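Local coordinates for protein chitinase A (Equisetum arvense, PDB 5BUM) that probably hydrolyses glycosidic bonds of chitin through a family 18 glycosidase domain, this chain being its carbohydrate-binding LysM module, at residues Y5-S10 / G43-V48. Numbering follows the deposited sequence.
Sequences YYTVKS and GQQLCV
Tyr6 and Leu46 form the hydrogen-bonded pair at the middle of the two-stranded antiparallel sheet of the LysM fold, with Tyr6 N to Leu46 O and Leu46 N to Tyr6 O both 2.8 Å. Beyond the strands two more backbone bonds follow: Val8 N gives a nearly straight bond to Gln44 O (2.9 Å, 175° at the hydrogen), and Gly43 N bonds to Val8 O. Weaker CA-H...O contacts fill in between, such as Tyr5 CA to Leu46 O at 3.2 Å.

On the side facing helix 14-21, apolar groups meet. Val8 CG2 lies 3.6 Å from Leu46 CD2, and Tyr6 CB 3.9 Å from Val48 CG1. Tyr6 CG is anti to the backbone N (chi1 179°); the end of the side chain leads away from strand 45-47, and its OH is hydrogen-bonded to Asp12.

The other side carries Tyr5, Thr7, Gln45 and Cys47. Tyr5 CD1 sits 3.9 Å from Gln45 CB, with Gln45 OE1 over one ring face; Cys47 SG, disulfide-bonded to Cys2, lies 5.3 Å from the ring centre. Thr7 CG2 rests on Gly43 CA.

Main-chain bonds thus set the pairing of the chain's two ends, while Tyr6, Leu46 and Val48 pack one face of the pair on helix 14-21.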
ATOM      1  N   TYR A   5       8.007   0.187  -9.741  1.00 29.77           N
ATOM      2  CA  TYR A   5       7.648   0.460  -8.347  1.00 31.18           C
ATOM      3  C   TYR A   5       8.825   0.822  -7.491  1.00 29.06           C
ATOM      4  O   TYR A   5       9.870   0.251  -7.669  1.00 28.69           O
ATOM      5  CB  TYR A   5       7.006  -0.774  -7.672  1.00 31.33           C
ATOM      6  CG  TYR A   5       5.593  -1.033  -8.137  1.00 33.09           C
ATOM      7  CD1 TYR A   5       4.517  -0.391  -7.535  1.00 32.82           C
ATOM      8  CD2 TYR A   5       5.341  -1.911  -9.192  1.00 33.94           C
ATOM      9  CE1 TYR A   5       3.234  -0.606  -7.972  1.00 33.97           C
ATOM     10  CE2 TYR A   5       4.067  -2.135  -9.635  1.00 34.22           C
ATOM     11  CZ  TYR A   5       3.023  -1.485  -9.018  1.00 38.05           C
ATOM     12  OH  TYR A   5       1.741  -1.733  -9.428  1.00 43.92           O
ATOM     13  N   TYR A   6       8.589   1.716  -6.524  1.00 28.16           N
ATOM     14  CA  TYR A   6       9.499   2.019  -5.445  1.00 27.65           C
ATOM     15  C   TYR A   6       8.927   1.566  -4.100  1.00 30.53           C
ATOM     16  O   TYR A   6       7.774   1.842  -3.779  1.00 36.71           O
ATOM     17  CB  TYR A   6       9.780   3.540  -5.355  1.00 26.61           C
ATOM     18  CG  TYR A   6      10.722   3.853  -4.209  1.00 24.08           C
ATOM     19  CD1 TYR A   6      12.068   3.573  -4.308  1.00 25.52           C
ATOM     20  CD2 TYR A   6      10.251   4.352  -3.032  1.00 23.19           C
ATOM     21  CE1 TYR A   6      12.945   3.838  -3.259  1.00 26.35           C
ATOM     22  CE2 TYR A   6      11.090   4.617  -1.966  1.00 24.95           C
ATOM     23  CZ  TYR A   6      12.442   4.378  -2.083  1.00 27.73           C
ATOM     24  OH  TYR A   6      13.287   4.627  -1.001  1.00 31.60           O
ATOM     25  N   THR A   7       9.760   0.935  -3.289  1.00 29.57           N
ATOM     26  CA  THR A   7       9.350   0.399  -2.013  1.00 28.74           C
ATOM     27  C   THR A   7       9.704   1.298  -0.858  1.00 28.42           C
ATOM     28  O   THR A   7      10.878   1.512  -0.562  1.00 30.16           O
ATOM     29  CB  THR A   7      10.083  -0.919  -1.749  1.00 32.24           C
ATOM     30  OG1 THR A   7       9.634  -1.898  -2.700  1.00 34.31           O
ATOM     31  CG2 THR A   7       9.799  -1.396  -0.289  1.00 33.46           C
ATOM     32  N   VAL A   8       8.709   1.776  -0.133  1.00 30.24           N
ATOM     33  CA  VAL A   8       8.997   2.686   0.973  1.00 31.88           C
ATOM     34  C   VAL A   8       9.922   2.007   1.999  1.00 35.50           C
ATOM     35  O   VAL A   8       9.782   0.815   2.312  1.00 39.27           O
ATOM     36  CB  VAL A   8       7.703   3.201   1.604  1.00 31.17           C
ATOM     37  CG1 VAL A   8       7.994   3.989   2.863  1.00 31.91           C
ATOM     38  CG2 VAL A   8       6.926   4.029   0.602  1.00 31.05           C
ATOM     39  N   LYS A   9      10.918   2.767   2.430  1.00 38.65           N
ATOM     40  CA  LYS A   9      11.829   2.368   3.460  1.00 40.55           C
ATOM     41  C   LYS A   9      11.711   3.385   4.554  1.00 42.14           C
ATOM     42  O   LYS A   9      11.091   4.450   4.406  1.00 42.01           O
ATOM     43  CB  LYS A   9      13.260   2.285   2.945  1.00 46.16           C
ATOM     44  CG  LYS A   9      13.562   0.941   2.289  1.00 56.17           C
ATOM     45  CD  LYS A   9      14.611   1.035   1.195  1.00 62.98           C
ATOM     46  CE  LYS A   9      14.071   1.704  -0.085  1.00 70.36           C
ATOM     47  NZ  LYS A   9      13.483   0.795  -1.131  1.00 69.95           N
ATOM     48  N   SER A  10      12.272   3.005   5.679  1.00 44.38           N
ATOM     49  CA  SER A  10      12.254   3.789   6.903  1.00 49.77           C
ATOM     50  C   SER A  10      12.695   5.241   6.665  1.00 45.13           C
ATOM     51  O   SER A  10      13.798   5.466   6.183  1.00 42.07           O
ATOM     52  CB  SER A  10      13.206   3.112   7.912  1.00 51.85           C
ATOM     53  OG  SER A  10      12.893   3.518   9.225  1.00 61.09           O
ATOM     54  N   GLY A  43       7.552  -0.714   3.310  1.00 34.88           N
ATOM     55  CA  GLY A  43       7.236  -1.745   2.328  1.00 30.10           C
ATOM     56  C   GLY A  43       6.120  -1.365   1.375  1.00 27.72           C
ATOM     57  O   GLY A  43       5.813  -2.085   0.400  1.00 28.38           O
ATOM     58  N   GLN A  44       5.478  -0.240   1.625  1.00 27.88           N
ATOM     59  CA  GLN A  44       4.395   0.211   0.720  1.00 27.26           C
ATOM     60  C   GLN A  44       5.000   0.374  -0.668  1.00 27.60           C
ATOM     61  O   GLN A  44       6.076   0.904  -0.805  1.00 30.02           O
ATOM     62  CB  GLN A  44       3.856   1.532   1.253  1.00 28.71           C
ATOM     63  CG  GLN A  44       2.686   2.178   0.490  1.00 31.31           C
ATOM     64  CD  GLN A  44       2.239   3.473   1.164  1.00 29.76           C
ATOM     65  OE1 GLN A  44       2.827   3.880   2.177  1.00 33.06           O
ATOM     66  NE2 GLN A  44       1.222   4.133   0.605  1.00 29.39           N
ATOM     67  N   GLN A  45       4.339  -0.089  -1.700  1.00 29.42           N
ATOM     68  CA  GLN A  45       4.898  -0.050  -3.047  1.00 28.38           C
ATOM     69  C   GLN A  45       4.231   1.030  -3.773  1.00 31.88           C
ATOM     70  O   GLN A  45       3.014   1.105  -3.772  1.00 33.08           O
ATOM     71  CB  GLN A  45       4.625  -1.356  -3.782  1.00 27.24           C
ATOM     72  CG  GLN A  45       5.295  -2.519  -3.051  1.00 28.17           C
ATOM     73  CD  GLN A  45       5.083  -3.830  -3.725  1.00 28.10           C
ATOM     74  OE1 GLN A  45       4.435  -3.912  -4.780  1.00 31.00           O
ATOM     75  NE2 GLN A  45       5.621  -4.883  -3.111  1.00 28.55           N
ATOM     76  N   LEU A  46       5.027   1.884  -4.401  1.00 31.85           N
ATOM     77  CA  LEU A  46       4.506   3.076  -4.988  1.00 29.72           C
ATOM     78  C   LEU A  46       4.853   3.021  -6.453  1.00 29.62           C
ATOM     79  O   LEU A  46       6.002   2.794  -6.810  1.00 29.29           O
ATOM     80  CB  LEU A  46       5.157   4.274  -4.334  1.00 30.23           C
ATOM     81  CG  LEU A  46       4.460   5.112  -3.255  1.00 33.05           C
ATOM     82  CD1 LEU A  46       3.314   4.438  -2.501  1.00 33.37           C
ATOM     83  CD2 LEU A  46       5.518   5.637  -2.303  1.00 30.36           C
ATOM     84  N   CYS A  47       3.850   3.214  -7.285  1.00 26.53           N
ATOM     85  CA  CYS A  47       4.074   3.330  -8.667  1.00 32.58           C
ATOM     86  C   CYS A  47       4.872   4.592  -8.950  1.00 32.31           C
ATOM     87  O   CYS A  47       4.565   5.668  -8.451  1.00 30.78           O
ATOM     88  CB  CYS A  47       2.750   3.430  -9.422  1.00 36.94           C
ATOM     89  SG  CYS A  47       2.993   3.157 -11.192  1.00 44.16           S
ATOM     90  N   VAL A  48       5.865   4.440  -9.805  1.00 31.58           N
ATOM     91  CA  VAL A  48       6.680   5.540 -10.224  1.00 31.98           C
ATOM     92  C   VAL A  48       6.747   5.623 -11.736  1.00 32.93           C
ATOM     93  O   VAL A  48       7.529   6.410 -12.232  1.00 33.15           O
ATOM     94  CB  VAL A  48       8.104   5.443  -9.638  1.00 33.61           C
ATOM     95  CG1 VAL A  48       8.084   5.626  -8.126  1.00 35.18           C
ATOM     96  CG2 VAL A  48       8.751   4.108  -9.986  1.00 35.44           C
TER